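Local atomic coordinates of amide synthase (Vibrio cholerae, PDB entry 1L5A), a protein that acts as a stand-alone nonribosomal peptide synthetase condensation enzyme, VibH, of the vibriobactin pathway, and probably forms amide bonds. Residues S356-G368 and C375-Q387. Numbering follows the deposited sequence.
Sequences SGSAEGINFTFRG and CLDITADLASYPQ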
loop_
_atom_site.group_PDB
_atom_site.type_symbol
_atom_site.label_atom_id
_atom_site.label_comp_id
_atom_site.label_asym_id
_atom_site.label_seq_id
_atom_site.Cartn_x
_atom_site.Cartn_y
_atom_site.Cartn_z
ATOM N N SER A 356 4.152 13.459 -33.139
ATOM C CA SER A 356 4.425 12.886 -31.823
ATOM C C SER A 356 5.549 13.551 -31.064
ATOM O O SER A 356 6.408 12.880 -30.500
ATOM C CB SER A 356 4.715 11.396 -31.923
ATOM O OG SER A 356 5.793 11.175 -32.799
ATOM N N GLY A 357 5.536 14.873 -31.042
ATOM C CA GLY A 357 6.553 15.586 -30.311
ATOM C C GLY A 357 7.749 15.934 -31.157
ATOM O O GLY A 357 7.675 15.975 -32.386
ATOM N N SER A 358 8.864 16.177 -30.482
ATOM C CA SER A 358 10.094 16.547 -31.156
ATOM C C SER A 358 11.238 15.609 -30.790
ATOM O O SER A 358 11.407 15.225 -29.627
ATOM C CB SER A 358 10.444 17.995 -30.805
ATOM O OG SER A 358 10.193 18.242 -29.432
ATOM N N ALA A 359 12.014 15.243 -31.803
ATOM C CA ALA A 359 13.141 14.340 -31.622
ATOM C C ALA A 359 14.334 15.078 -31.027
ATOM O O ALA A 359 14.711 16.142 -31.511
ATOM C CB ALA A 359 13.523 13.716 -32.971
ATOM N N GLU A 360 14.920 14.524 -29.973
ATOM C CA GLU A 360 16.077 15.150 -29.356
ATOM C C GLU A 360 17.083 14.036 -29.070
ATOM O O GLU A 360 16.722 13.000 -28.527
ATOM C CB GLU A 360 15.654 15.862 -28.075
ATOM C CG GLU A 360 16.496 17.076 -27.723
ATOM C CD GLU A 360 15.873 17.925 -26.610
ATOM O OE1 GLU A 360 14.694 18.332 -26.761
ATOM O OE2 GLU A 360 16.563 18.185 -25.591
ATOM N N GLY A 361 18.339 14.237 -29.458
ATOM C CA GLY A 361 19.343 13.212 -29.240
ATOM C C GLY A 361 19.096 12.019 -30.146
ATOM O O GLY A 361 18.622 12.172 -31.266
ATOM N N ILE A 362 19.450 10.824 -29.693
ATOM C CA ILE A 362 19.202 9.642 -30.491
ATOM C C ILE A 362 18.147 8.814 -29.748
ATOM O O ILE A 362 18.115 8.774 -28.517
ATOM C CB ILE A 362 20.474 8.822 -30.699
ATOM C CG1 ILE A 362 20.196 7.705 -31.716
ATOM C CG2 ILE A 362 20.949 8.259 -29.373
ATOM C CD1 ILE A 362 21.379 6.859 -32.061
ATOM N N ASN A 363 17.278 8.164 -30.508
ATOM C CA ASN A 363 16.176 7.385 -29.954
ATOM C C ASN A 363 16.095 5.974 -30.569
ATOM O O ASN A 363 16.175 5.807 -31.794
ATOM C CB ASN A 363 14.889 8.157 -30.237
ATOM C CG ASN A 363 13.686 7.612 -29.500
ATOM O OD1 ASN A 363 13.249 8.187 -28.495
ATOM N ND2 ASN A 363 13.129 6.506 -29.997
ATOM N N PHE A 364 15.968 4.959 -29.720
ATOM C CA PHE A 364 15.832 3.592 -30.198
ATOM C C PHE A 364 14.395 3.217 -29.902
ATOM O O PHE A 364 13.950 3.299 -28.759
ATOM C CB PHE A 364 16.798 2.646 -29.472
ATOM C CG PHE A 364 18.233 3.007 -29.672
ATOM C CD1 PHE A 364 18.965 3.599 -28.647
ATOM C CD2 PHE A 364 18.828 2.848 -30.917
ATOM C CE1 PHE A 364 20.271 4.042 -28.861
ATOM C CE2 PHE A 364 20.132 3.286 -31.141
ATOM C CZ PHE A 364 20.855 3.888 -30.114
ATOM N N THR A 365 13.659 2.834 -30.932
ATOM C CA THR A 365 12.272 2.474 -30.739
ATOM C C THR A 365 11.931 1.089 -31.257
ATOM O O THR A 365 12.369 0.668 -32.323
ATOM C CB THR A 365 11.357 3.502 -31.386
ATOM O OG1 THR A 365 11.227 4.625 -30.507
ATOM C CG2 THR A 365 9.989 2.906 -31.662
ATOM N N PHE A 366 11.158 0.366 -30.467
ATOM C CA PHE A 366 10.753 -0.962 -30.868
ATOM C C PHE A 366 9.239 -0.968 -30.976
ATOM O O PHE A 366 8.538 -0.793 -29.977
ATOM C CB PHE A 366 11.220 -1.984 -29.842
ATOM C CG PHE A 366 12.692 -2.262 -29.888
ATOM C CD1 PHE A 366 13.561 -1.642 -28.999
ATOM C CD2 PHE A 366 13.212 -3.190 -30.800
ATOM C CE1 PHE A 366 14.945 -1.947 -29.008
ATOM C CE2 PHE A 366 14.578 -3.501 -30.819
ATOM C CZ PHE A 366 15.446 -2.878 -29.918
ATOM N N ARG A 367 8.733 -1.123 -32.196
ATOM C CA ARG A 367 7.294 -1.160 -32.392
ATOM C C ARG A 367 6.881 -2.537 -32.869
ATOM O O ARG A 367 7.517 -3.132 -33.742
ATOM C CB ARG A 367 6.827 -0.078 -33.380
ATOM C CG ARG A 367 7.905 0.455 -34.334
ATOM C CD ARG A 367 7.350 1.521 -35.299
ATOM N NE ARG A 367 6.694 0.902 -36.445
ATOM C CZ ARG A 367 7.335 0.412 -37.503
ATOM N NH1 ARG A 367 8.659 0.483 -37.572
ATOM N NH2 ARG A 367 6.650 -0.184 -38.478
ATOM N N GLY A 368 5.818 -3.052 -32.265
ATOM C CA GLY A 368 5.327 -4.364 -32.627
ATOM C C GLY A 368 5.372 -5.335 -31.463
ATOM O O GLY A 368 5.212 -4.954 -30.295
ATOM N N CYS A 375 9.746 -4.337 -35.172
ATOM C CA CYS A 375 10.720 -3.492 -35.863
ATOM C C CYS A 375 11.464 -2.550 -34.915
ATOM O O CYS A 375 10.966 -2.202 -33.840
ATOM C CB CYS A 375 10.032 -2.670 -36.958
ATOM S SG CYS A 375 9.087 -3.676 -38.105
ATOM N N LEU A 376 12.672 -2.170 -35.324
ATOM C CA LEU A 376 13.510 -1.261 -34.563
ATOM C C LEU A 376 13.687 -0.007 -35.390
ATOM O O LEU A 376 14.061 -0.083 -36.555
ATOM C CB LEU A 376 14.886 -1.873 -34.300
ATOM C CG LEU A 376 15.975 -0.859 -33.898
ATOM C CD1 LEU A 376 15.572 -0.140 -32.630
ATOM C CD2 LEU A 376 17.299 -1.558 -33.692
ATOM N N ASP A 377 13.403 1.143 -34.797
ATOM C CA ASP A 377 13.558 2.406 -35.495
ATOM C C ASP A 377 14.645 3.199 -34.800
ATOM O O ASP A 377 14.542 3.461 -33.600
ATOM C CB ASP A 377 12.271 3.220 -35.454
ATOM C CG ASP A 377 11.092 2.481 -36.033
ATOM O OD1 ASP A 377 11.273 1.747 -37.029
ATOM O OD2 ASP A 377 9.974 2.655 -35.497
ATOM N N ILE A 378 15.682 3.573 -35.549
ATOM C CA ILE A 378 16.773 4.366 -34.993
ATOM C C ILE A 378 16.598 5.786 -35.520
ATOM O O ILE A 378 16.874 6.059 -36.677
ATOM C CB ILE A 378 18.144 3.823 -35.430
ATOM C CG1 ILE A 378 18.191 2.303 -35.249
ATOM C CG2 ILE A 378 19.242 4.466 -34.608
ATOM C CD1 ILE A 378 17.943 1.850 -33.847
ATOM N N THR A 379 16.135 6.688 -34.665
ATOM C CA THR A 379 15.901 8.075 -35.044
ATOM C C THR A 379 16.795 9.064 -34.294
ATOM O O THR A 379 16.961 8.973 -33.076
ATOM C CB THR A 379 14.453 8.449 -34.766
ATOM O OG1 THR A 379 13.607 7.657 -35.602
ATOM C CG2 THR A 379 14.213 9.926 -35.019
ATOM N N ALA A 380 17.362 10.016 -35.029
ATOM C CA ALA A 380 18.226 11.018 -34.428
ATOM C C ALA A 380 17.859 12.398 -34.922
ATOM O O ALA A 380 17.380 12.557 -36.039
ATOM C CB ALA A 380 19.678 10.732 -34.761
ATOM N N ASP A 381 18.065 13.390 -34.066
ATOM C CA ASP A 381 17.821 14.776 -34.418
ATOM C C ASP A 381 19.217 15.331 -34.696
ATOM O O ASP A 381 19.994 15.576 -33.773
ATOM C CB ASP A 381 17.180 15.521 -33.252
ATOM C CG ASP A 381 17.422 17.017 -33.320
ATOM O OD1 ASP A 381 17.578 17.544 -34.447
ATOM O OD2 ASP A 381 17.450 17.666 -32.246
ATOM N N LEU A 382 19.541 15.517 -35.966
ATOM C CA LEU A 382 20.870 16.004 -36.325
ATOM C C LEU A 382 21.267 17.344 -35.708
ATOM O O LEU A 382 22.449 17.675 -35.659
ATOM C CB LEU A 382 21.022 16.031 -37.852
ATOM C CG LEU A 382 20.907 14.611 -38.432
ATOM C CD1 LEU A 382 21.345 14.574 -39.885
ATOM C CD2 LEU A 382 21.787 13.669 -37.611
ATOM N N ALA A 383 20.289 18.090 -35.205
ATOM C CA ALA A 383 20.556 19.381 -34.583
ATOM C C ALA A 383 20.986 19.224 -33.118
ATOM O O ALA A 383 21.370 20.193 -32.469
ATOM C CB ALA A 383 19.314 20.254 -34.660
ATOM N N SER A 384 20.909 18.009 -32.594
ATOM C CA SER A 384 21.301 17.777 -31.206
ATOM C C SER A 384 21.945 16.405 -31.031
ATOM O O SER A 384 22.031 15.890 -29.915
ATOM C CB SER A 384 20.082 17.880 -30.281
ATOM O OG SER A 384 19.129 16.864 -30.584
ATOM N N TYR A 385 22.381 15.803 -32.135
ATOM C CA TYR A 385 23.015 14.495 -32.069
ATOM C C TYR A 385 23.816 14.312 -33.348
ATOM O O TYR A 385 23.299 14.480 -34.437
ATOM C CB TYR A 385 21.967 13.395 -31.934
ATOM C CG TYR A 385 22.582 12.060 -31.627
ATOM C CD1 TYR A 385 23.017 11.752 -30.332
ATOM C CD2 TYR A 385 22.811 11.130 -32.638
ATOM C CE1 TYR A 385 23.673 10.545 -30.054
ATOM C CE2 TYR A 385 23.474 9.923 -32.366
ATOM C CZ TYR A 385 23.898 9.645 -31.069
ATOM O OH TYR A 385 24.542 8.462 -30.794
ATOM N N PRO A 386 25.102 13.958 -33.228
ATOM C CA PRO A 386 25.983 13.766 -34.388
ATOM C C PRO A 386 25.520 12.729 -35.394
ATOM O O PRO A 386 25.283 11.574 -35.050
ATOM C CB PRO A 386 27.313 13.414 -33.746
ATOM C CG PRO A 386 26.886 12.718 -32.486
ATOM C CD PRO A 386 25.794 13.597 -31.982
ATOM N N GLN A 387 25.409 13.155 -36.648
ATOM C CA GLN A 387 24.968 12.271 -37.711
ATOM C C GLN A 387 25.784 11.005 -37.885
ATOM O O GLN A 387 25.222 9.947 -38.147
ATOM C CB GLN A 387 24.927 12.997 -39.056
ATOM C CG GLN A 387 24.651 12.021 -40.203
ATOM C CD GLN A 387 24.592 12.677 -41.557
ATOM O OE1 GLN A 387 25.433 13.511 -41.893
ATOM N NE2 GLN A 387 23.606 12.286 -42.361
#
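Strands 362-368 and 375-381 pair as an antiparallel beta hairpin, their axes 4.6 Å apart and their N-to-C directions at 156°, with N363-T379, T365-D377 and R367-C375 as the hydrogen-bonded pairs. These are the two central strands of a four-stranded sheet in the condensation domain, between strands 333-337 and 208-214. Each of the three pairs is joined by two backbone bonds, T365 N to D377 O at 2.9 Å and D377 N to T365 O among them, and D381 N to G361 O continues the ladder past the last such pair.

I362, F364, F366, L376, I378 and A380 share the face covered by helix 387-409, whose F397 and H393 pack edge-to-face with F364. There L376 lays CD1 over one face of the F366 ring, 4.0 Å from its centroid, whereas I378 CD1 meets F364 at the ring edge, near its plane. Just beyond the strand, Y385 closes this layer: I362 CB sits over the centre of its ring, 3.5 Å from the centroid, while P386 CD covers the opposite face. With CG anti to the backbone N (chi1 -170°), Y385 turns its ring so that one face lies against I362.

On the other face, R367 NH1 forms a salt bridge with D377 OD1 at 3.0 Å. The N-H...OD1 angle is far from straight, so the hydrogen bond itself is weak, and the position of OD2 is uncertain. S212 and S210 of strand 208-214 bond D377 OD1 and T379 OG1 through their hydroxyls.

Past the C-terminal end of strand 375-381, D381 OD1 accepts from A383 N in an Asx turn. Nearby, S384 OG accepts from G361 N at 3.0 Å, with a nearly straight N-H...O angle of 174°.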